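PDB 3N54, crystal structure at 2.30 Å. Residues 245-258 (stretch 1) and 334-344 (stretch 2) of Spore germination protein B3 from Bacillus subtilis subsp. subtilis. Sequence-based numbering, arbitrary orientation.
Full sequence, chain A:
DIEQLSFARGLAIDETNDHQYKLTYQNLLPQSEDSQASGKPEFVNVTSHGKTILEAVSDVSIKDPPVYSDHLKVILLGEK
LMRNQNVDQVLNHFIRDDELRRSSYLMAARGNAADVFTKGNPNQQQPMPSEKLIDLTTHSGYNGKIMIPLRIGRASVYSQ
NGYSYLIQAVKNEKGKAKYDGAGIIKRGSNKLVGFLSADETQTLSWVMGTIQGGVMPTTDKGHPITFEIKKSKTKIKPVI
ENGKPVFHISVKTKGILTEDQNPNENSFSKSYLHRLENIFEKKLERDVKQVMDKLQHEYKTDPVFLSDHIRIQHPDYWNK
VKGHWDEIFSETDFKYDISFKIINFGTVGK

Stretch 1 245-258: PVFHISVKTKGILT
Stretch 2 334-344: FKYDISFKIIN

Residues 245-258 and 334-342 are neighbouring parallel β-strands, zipped together by an unbroken ladder of backbone hydrogen bonds and supported on one face of the sheet by apolar and aromatic side chains. Their N-to-C directions differ by 9°, their axes approach to 4.7 Å, and the contact buries 1130 Å² in all. The register pairs Phe247 with Phe334 and continues residue for residue to Gly255 with Ile342, with paired CA atoms 4.6-5.2 Å apart. Backbone torsions are extended, typically near -110/125; Gly255 is flatter at -162/173, and Ile343, at -129/30, leaves the strand.

As parallel geometry requires, alternate residues of each strand bond across this seam. Phe247 O accepts from Lys335 N (3.0 Å), and Lys335 O from Ile249 N (2.9 Å). Next come Asp337 N to Ile249 O and Val251 N to Asp337 O, both 2.8 Å, then Ser339 N to Val251 O (2.8 Å) and Thr253 N to Ser339 O (3.1 Å). Lys341 N to Thr253 O and Gly255 N to Lys341 O, each 3.0 Å, lead to Ile343 N donating to Gly255 O (3.1 Å). CA-H...O contacts reinforce the same carbonyls, as between Tyr336 CA and Ile249 O (3.4 Å).

One face carries Phe247, Ile249, Val251 and Thr253 beside Phe334, Tyr336, Ile338 and Phe340. Phe247 and Phe334 (both chi1 m, chi2 -86° and 84°) have nearly parallel rings, slid apart so that they barely overlap; Phe247 CB lies 3.6 Å from Phe334 CD2. Ile249 (m, t) sets CD1 at the edge of the Phe334 ring, 4.2 Å from CD2, and its CB 4.2 Å from Tyr336 CD1. β-Branched Val251 (t) and Ile338 (m, t) suit extended backbone and pack through Val251 CB and Ile338 CG2 at 4.2 Å. Thr253 (m) puts CB over one face of the Phe340 ring (chi1 m, chi2 37°), while its buried OG1 is satisfied elsewhere in the structure. Beyond side-chain-free Gly255, Leu257 (t, t) points toward stretch 2, its CB 3.8 Å from CG2 of Ile342 (m, p).

The other face is polar and more exposed: His248 beside Lys335, Ser250 beside Asp337, Lys252 beside Ser339, Lys254 beside Lys341. Long lysines suit it because their methylenes can cover the strands while their amines remain near solvent. Lys335 (m, m, t, m) brings CB to 4.1 Å from His248 CD2; Lys254 (m, t, t, t) and Lys341 (m, t, m, t) approach through Lys254 CE and Lys341 NZ at 3.6 Å.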

ATOM      1  N   PRO A 245       3.805   1.851 -26.382  1.00 92.37           N
ATOM      2  CA  PRO A 245       4.714   2.857 -25.836  1.00 90.51           C
ATOM      3  C   PRO A 245       6.081   2.294 -25.449  1.00 88.08           C
ATOM      4  O   PRO A 245       6.196   1.110 -25.131  1.00 86.22           O
ATOM      5  CB  PRO A 245       3.984   3.357 -24.578  1.00 86.97           C
ATOM      6  CG  PRO A 245       2.774   2.472 -24.399  1.00 86.40           C
ATOM      7  CD  PRO A 245       2.893   1.331 -25.353  1.00 88.98           C
ATOM      8  N   VAL A 246       7.102   3.146 -25.492  1.00 88.35           N
ATOM      9  CA  VAL A 246       8.442   2.795 -25.038  1.00 86.29           C
ATOM     10  C   VAL A 246       8.898   3.869 -24.053  1.00 83.98           C
ATOM     11  O   VAL A 246       9.114   5.018 -24.440  1.00 86.75           O
ATOM     12  CB  VAL A 246       9.449   2.698 -26.198  1.00 90.59           C
ATOM     13  CG1 VAL A 246      10.853   2.444 -25.664  1.00 88.85           C
ATOM     14  CG2 VAL A 246       9.042   1.601 -27.174  1.00 92.97           C
ATOM     15  N   PHE A 247       9.031   3.493 -22.784  1.00 79.11           N
ATOM     16  CA  PHE A 247       9.443   4.425 -21.739  1.00 77.03           C
ATOM     17  C   PHE A 247      10.956   4.529 -21.639  1.00 77.17           C
ATOM     18  O   PHE A 247      11.624   3.549 -21.331  1.00 75.47           O
ATOM     19  CB  PHE A 247       8.889   3.999 -20.373  1.00 72.76           C
ATOM     20  CG  PHE A 247       7.451   4.377 -20.149  1.00 72.71           C
ATOM     21  CD1 PHE A 247       7.120   5.628 -19.654  1.00 73.46           C
ATOM     22  CD2 PHE A 247       6.433   3.477 -20.412  1.00 72.86           C
ATOM     23  CE1 PHE A 247       5.795   5.983 -19.439  1.00 73.31           C
ATOM     24  CE2 PHE A 247       5.104   3.823 -20.198  1.00 72.78           C
ATOM     25  CZ  PHE A 247       4.785   5.077 -19.712  1.00 72.79           C
ATOM     26  N   HIS A 248      11.489   5.717 -21.909  1.00 79.60           N
ATOM     27  CA  HIS A 248      12.904   5.996 -21.697  1.00 80.32           C
ATOM     28  C   HIS A 248      13.034   6.606 -20.313  1.00 77.44           C
ATOM     29  O   HIS A 248      12.628   7.749 -20.091  1.00 78.84           O
ATOM     30  CB  HIS A 248      13.462   6.954 -22.748  1.00 85.68           C
ATOM     31  CG  HIS A 248      13.683   6.326 -24.086  1.00 88.93           C
ATOM     32  ND1 HIS A 248      12.661   6.105 -24.984  1.00 90.64           N
ATOM     33  CD2 HIS A 248      14.814   5.886 -24.686  1.00 91.41           C
ATOM     34  CE1 HIS A 248      13.153   5.550 -26.077  1.00 94.17           C
ATOM     35  NE2 HIS A 248      14.457   5.406 -25.922  1.00 94.64           N
ATOM     36  N   ILE A 249      13.587   5.837 -19.385  1.00 73.77           N
ATOM     37  CA  ILE A 249      13.745   6.279 -18.012  1.00 71.24           C
ATOM     38  C   ILE A 249      15.209   6.561 -17.721  1.00 72.60           C
ATOM     39  O   ILE A 249      16.074   5.712 -17.943  1.00 72.38           O
ATOM     40  CB  ILE A 249      13.224   5.224 -17.026  1.00 66.73           C
ATOM     41  CG1 ILE A 249      11.733   4.973 -17.272  1.00 65.59           C
ATOM     42  CG2 ILE A 249      13.481   5.665 -15.589  1.00 65.03           C
ATOM     43  CD1 ILE A 249      11.070   4.076 -16.242  1.00 61.79           C
ATOM     44  N   SER A 250      15.473   7.763 -17.225  1.00 74.25           N
ATOM     45  CA  SER A 250      16.810   8.191 -16.869  1.00 76.52           C
ATOM     46  C   SER A 250      16.872   8.335 -15.361  1.00 74.08           C
ATOM     47  O   SER A 250      16.005   8.967 -14.769  1.00 73.81           O
ATOM     48  CB  SER A 250      17.134   9.524 -17.542  1.00 81.84           C
ATOM     49  OG  SER A 250      18.463   9.927 -17.268  1.00 85.01           O
ATOM     50  N   VAL A 251      17.882   7.735 -14.740  1.00 73.09           N
ATOM     51  CA  VAL A 251      18.062   7.816 -13.296  1.00 71.19           C
ATOM     52  C   VAL A 251      19.441   8.387 -12.999  1.00 74.56           C
ATOM     53  O   VAL A 251      20.455   7.840 -13.433  1.00 75.65           O
ATOM     54  CB  VAL A 251      17.915   6.430 -12.614  1.00 66.97           C
ATOM     55  CG1 VAL A 251      18.215   6.522 -11.128  1.00 65.58           C
ATOM     56  CG2 VAL A 251      16.522   5.865 -12.839  1.00 63.46           C
ATOM     57  N   LYS A 252      19.468   9.503 -12.278  1.00 76.68           N
ATOM     58  CA  LYS A 252      20.707  10.123 -11.839  1.00 80.38           C
ATOM     59  C   LYS A 252      20.700  10.147 -10.320  1.00 78.85           C
ATOM     60  O   LYS A 252      19.811  10.741  -9.712  1.00 78.30           O
ATOM     61  CB  LYS A 252      20.844  11.535 -12.410  1.00 85.67           C
ATOM     62  CG  LYS A 252      21.093  11.570 -13.912  1.00 88.67           C
ATOM     63  CD  LYS A 252      21.378  12.986 -14.406  1.00 95.27           C
ATOM     64  CE  LYS A 252      21.836  12.989 -15.859  1.00 99.14           C
ATOM     65  NZ  LYS A 252      22.250  14.347 -16.322  1.00106.19           N
ATOM     66  N   THR A 253      21.684   9.490  -9.714  1.00 78.61           N
ATOM     67  CA  THR A 253      21.759   9.367  -8.266  1.00 77.61           C
ATOM     68  C   THR A 253      23.158   9.686  -7.754  1.00 81.72           C
ATOM     69  O   THR A 253      24.150   9.223  -8.314  1.00 82.95           O
ATOM     70  CB  THR A 253      21.398   7.933  -7.817  1.00 72.73           C
ATOM     71  OG1 THR A 253      20.204   7.503  -8.481  1.00 69.29           O
ATOM     72  CG2 THR A 253      21.199   7.863  -6.307  1.00 71.27           C
ATOM     73  N   LYS A 254      23.224  10.484  -6.693  1.00 84.42           N
ATOM     74  CA  LYS A 254      24.474  10.803  -6.020  1.00 88.67           C
ATOM     75  C   LYS A 254      24.450  10.097  -4.673  1.00 86.79           C
ATOM     76  O   LYS A 254      23.410  10.062  -4.013  1.00 84.16           O
ATOM     77  CB  LYS A 254      24.628  12.314  -5.836  1.00 94.11           C
ATOM     78  CG  LYS A 254      24.765  13.093  -7.137  1.00 97.73           C
ATOM     79  CD  LYS A 254      24.983  14.580  -6.870  1.00104.21           C
ATOM     80  CE  LYS A 254      25.263  15.361  -8.150  1.00108.72           C
ATOM     81  NZ  LYS A 254      25.475  16.816  -7.885  1.00115.17           N
ATOM     82  N   GLY A 255      25.584   9.536  -4.257  1.00 88.66           N
ATOM     83  CA  GLY A 255      25.626   8.793  -3.001  1.00 87.48           C
ATOM     84  C   GLY A 255      26.990   8.556  -2.383  1.00 91.03           C
ATOM     85  O   GLY A 255      28.023   8.861  -2.978  1.00 94.25           O
ATOM     86  N   ILE A 256      26.965   8.005  -1.172  1.00 90.97           N
ATOM     87  CA  ILE A 256      28.164   7.694  -0.403  1.00 94.53           C
ATOM     88  C   ILE A 256      28.512   6.213  -0.558  1.00 92.05           C
ATOM     89  O   ILE A 256      27.630   5.380  -0.772  1.00 87.60           O
ATOM     90  CB  ILE A 256      27.967   8.033   1.090  1.00 96.36           C
ATOM     91  CG1 ILE A 256      27.708   9.531   1.262  1.00100.56           C
ATOM     92  CG2 ILE A 256      29.179   7.624   1.912  1.00 99.23           C
ATOM     93  CD1 ILE A 256      27.598   9.971   2.707  1.00103.64           C
ATOM     94  N   LEU A 257      29.799   5.897  -0.440  1.00 95.69           N
ATOM     95  CA  LEU A 257      30.295   4.540  -0.613  1.00 94.28           C
ATOM     96  C   LEU A 257      30.883   3.954   0.676  1.00 96.31           C
ATOM     97  O   LEU A 257      31.392   4.682   1.524  1.00100.41           O
ATOM     98  CB  LEU A 257      31.344   4.540  -1.731  1.00 96.45           C
ATOM     99  CG  LEU A 257      32.015   3.220  -2.122  1.00 95.07           C
ATOM    100  CD1 LEU A 257      32.507   3.282  -3.561  1.00 96.61           C
ATOM    101  CD2 LEU A 257      33.162   2.878  -1.181  1.00 98.13           C
ATOM    102  N   THR A 258      30.784   2.631   0.810  1.00 94.30           N
ATOM    103  CA  THR A 258      31.406   1.876   1.904  1.00 96.28           C
ATOM    104  C   THR A 258      32.135   0.684   1.272  1.00 95.96           C
ATOM    105  O   THR A 258      31.630   0.086   0.322  1.00 92.60           O
ATOM    106  CB  THR A 258      30.376   1.420   2.946  1.00 94.05           C
ATOM    107  OG1 THR A 258      29.708   2.566   3.485  1.00 95.43           O
ATOM    108  CG2 THR A 258      31.051   0.663   4.080  1.00 95.90           C
ATOM    109  N   PHE A 334      10.774  -0.910 -21.863  1.00 63.82           N
ATOM    110  CA  PHE A 334      11.488   0.060 -21.049  1.00 63.79           C
ATOM    111  C   PHE A 334      12.964   0.076 -21.406  1.00 64.06           C
ATOM    112  O   PHE A 334      13.574  -0.976 -21.608  1.00 64.09           O
ATOM    113  CB  PHE A 334      11.310  -0.262 -19.560  1.00 63.73           C
ATOM    114  CG  PHE A 334       9.888  -0.163 -19.088  1.00 62.89           C
ATOM    115  CD1 PHE A 334       9.015  -1.224 -19.256  1.00 62.39           C
ATOM    116  CD2 PHE A 334       9.419   1.000 -18.491  1.00 62.88           C
ATOM    117  CE1 PHE A 334       7.693  -1.132 -18.833  1.00 62.79           C
ATOM    118  CE2 PHE A 334       8.101   1.104 -18.066  1.00 62.52           C
ATOM    119  CZ  PHE A 334       7.235   0.036 -18.238  1.00 62.55           C
ATOM    120  N   LYS A 335      13.521   1.279 -21.492  1.00 64.27           N
ATOM    121  CA  LYS A 335      14.930   1.482 -21.763  1.00 64.62           C
ATOM    122  C   LYS A 335      15.456   2.368 -20.649  1.00 64.53           C
ATOM    123  O   LYS A 335      14.974   3.484 -20.460  1.00 64.88           O
ATOM    124  CB  LYS A 335      15.131   2.157 -23.120  1.00 64.90           C
ATOM    125  CG  LYS A 335      14.581   1.373 -24.312  1.00 66.05           C
ATOM    126  CD  LYS A 335      15.379   0.102 -24.575  1.00 67.63           C
ATOM    127  CE  LYS A 335      14.910  -0.600 -25.845  1.00 68.65           C
ATOM    128  NZ  LYS A 335      13.495  -1.063 -25.740  1.00 69.70           N
ATOM    129  N   TYR A 336      16.439   1.871 -19.910  1.00 64.40           N
ATOM    130  CA  TYR A 336      16.946   2.576 -18.745  1.00 64.32           C
ATOM    131  C   TYR A 336      18.305   3.201 -19.009  1.00 64.93           C
ATOM    132  O   TYR A 336      19.119   2.648 -19.741  1.00 65.24           O
ATOM    133  CB  TYR A 336      17.041   1.615 -17.555  1.00 63.97           C
ATOM    134  CG  TYR A 336      15.747   0.889 -17.266  1.00 62.40           C
ATOM    135  CD1 TYR A 336      14.817   1.409 -16.371  1.00 60.99           C
ATOM    136  CD2 TYR A 336      15.443  -0.309 -17.900  1.00 60.99           C
ATOM    137  CE1 TYR A 336      13.620   0.750 -16.110  1.00 59.79           C
ATOM    138  CE2 TYR A 336      14.251  -0.974 -17.644  1.00 60.30           C
ATOM    139  CZ  TYR A 336      13.345  -0.439 -16.748  1.00 59.43           C
ATOM    140  OH  TYR A 336      12.164  -1.099 -16.496  1.00 58.40           O
ATOM    141  N   ASP A 337      18.530   4.367 -18.416  1.00 65.49           N
ATOM    142  CA  ASP A 337      19.818   5.031 -18.459  1.00 65.97           C
ATOM    143  C   ASP A 337      20.127   5.420 -17.023  1.00 66.18           C
ATOM    144  O   ASP A 337      19.655   6.443 -16.526  1.00 66.37           O
ATOM    145  CB  ASP A 337      19.783   6.245 -19.390  1.00 66.22           C
ATOM    146  CG  ASP A 337      21.145   6.914 -19.544  1.00 66.91           C
ATOM    147  OD1 ASP A 337      21.385   7.514 -20.613  1.00 68.82           O
ATOM    148  OD2 ASP A 337      21.978   6.844 -18.613  1.00 66.91           O
ATOM    149  N   ILE A 338      20.911   4.587 -16.352  1.00 66.44           N
ATOM    150  CA  ILE A 338      21.192   4.777 -14.940  1.00 66.70           C
ATOM    151  C   ILE A 338      22.616   5.280 -14.752  1.00 67.32           C
ATOM    152  O   ILE A 338      23.560   4.680 -15.257  1.00 67.51           O
ATOM    153  CB  ILE A 338      20.970   3.466 -14.163  1.00 66.50           C
ATOM    154  CG1 ILE A 338      19.568   2.919 -14.459  1.00 66.30           C
ATOM    155  CG2 ILE A 338      21.155   3.692 -12.681  1.00 65.90           C
ATOM    156  CD1 ILE A 338      19.217   1.666 -13.701  1.00 66.73           C
ATOM    157  N   SER A 339      22.756   6.385 -14.026  1.00 68.07           N
ATOM    158  CA  SER A 339      24.052   6.999 -13.785  1.00 68.73           C
ATOM    159  C   SER A 339      24.235   7.298 -12.303  1.00 69.26           C
ATOM    160  O   SER A 339      23.517   8.114 -11.729  1.00 69.24           O
ATOM    161  CB  SER A 339      24.184   8.285 -14.605  1.00 68.84           C
ATOM    162  OG  SER A 339      25.450   8.892 -14.400  1.00 69.27           O
ATOM    163  N   PHE A 340      25.199   6.621 -11.692  1.00 70.05           N
ATOM    164  CA  PHE A 340      25.498   6.788 -10.276  1.00 70.76           C
ATOM    165  C   PHE A 340      26.765   7.617 -10.142  1.00 71.67           C
ATOM    166  O   PHE A 340      27.615   7.608 -11.032  1.00 71.72           O
ATOM    167  CB  PHE A 340      25.688   5.424  -9.603  1.00 70.70           C
ATOM    168  CG  PHE A 340      24.401   4.738  -9.197  1.00 70.14           C
ATOM    169  CD1 PHE A 340      23.249   4.817  -9.978  1.00 69.83           C
ATOM    170  CD2 PHE A 340      24.366   3.961  -8.048  1.00 69.74           C
ATOM    171  CE1 PHE A 340      22.086   4.168  -9.593  1.00 69.75           C
ATOM    172  CE2 PHE A 340      23.206   3.306  -7.665  1.00 69.60           C
ATOM    173  CZ  PHE A 340      22.067   3.409  -8.439  1.00 69.60           C
ATOM    174  N   LYS A 341      26.888   8.332  -9.027  1.00 72.78           N
ATOM    175  CA  LYS A 341      28.060   9.159  -8.760  1.00 73.69           C
ATOM    176  C   LYS A 341      28.444   9.097  -7.287  1.00 74.25           C
ATOM    177  O   LYS A 341      27.670   9.519  -6.426  1.00 74.20           O
ATOM    178  CB  LYS A 341      27.792  10.612  -9.170  1.00 73.93           C
ATOM    179  CG  LYS A 341      27.737  10.842 -10.685  1.00 74.78           C
ATOM    180  CD  LYS A 341      27.150  12.208 -11.048  1.00 75.99           C
ATOM    181  CE  LYS A 341      25.624  12.235 -10.877  1.00 76.57           C
ATOM    182  NZ  LYS A 341      25.032  13.559 -11.229  1.00 77.06           N
ATOM    183  N   ILE A 342      29.626   8.557  -6.999  1.00 75.06           N
ATOM    184  CA  ILE A 342      30.130   8.530  -5.629  1.00 75.82           C
ATOM    185  C   ILE A 342      30.725   9.905  -5.321  1.00 76.50           C
ATOM    186  O   ILE A 342      31.367  10.513  -6.176  1.00 76.66           O
ATOM    187  CB  ILE A 342      31.197   7.426  -5.389  1.00 75.83           C
ATOM    188  CG1 ILE A 342      30.583   6.025  -5.455  1.00 76.09           C
ATOM    189  CG2 ILE A 342      31.836   7.573  -4.021  1.00 75.73           C
ATOM    190  CD1 ILE A 342      30.314   5.525  -6.839  1.00 75.92           C
ATOM    191  N   ILE A 343      30.491  10.392  -4.105  1.00 77.27           N
ATOM    192  CA  ILE A 343      31.008  11.689  -3.667  1.00 77.82           C
ATOM    193  C   ILE A 343      31.730  11.536  -2.321  1.00 78.34           C
ATOM    194  O   ILE A 343      31.783  12.471  -1.518  1.00 78.50           O
ATOM    195  CB  ILE A 343      29.867  12.743  -3.590  1.00 77.88           C
ATOM    196  CG1 ILE A 343      28.812  12.358  -2.544  1.00 77.99           C
ATOM    197  CG2 ILE A 343      29.209  12.903  -4.954  1.00 77.71           C
ATOM    198  CD1 ILE A 343      27.634  13.317  -2.476  1.00 78.07           C
ATOM    199  N   ASN A 344      32.313  10.355  -2.106  1.00 78.87           N
ATOM    200  CA  ASN A 344      32.962   9.998  -0.848  1.00 79.24           C
ATOM    201  C   ASN A 344      34.380   9.478  -1.081  1.00 79.35           C
ATOM    202  O   ASN A 344      35.298  10.251  -1.361  1.00 79.52           O
ATOM    203  CB  ASN A 344      32.125   8.935  -0.126  1.00 79.37           C
ATOM    204  CG  ASN A 344      32.585   8.680   1.307  1.00 79.90           C
ATOM    205  OD1 ASN A 344      32.277   7.636   1.886  1.00 80.18           O
ATOM    206  ND2 ASN A 344      33.315   9.633   1.887  1.00 80.61           N
TER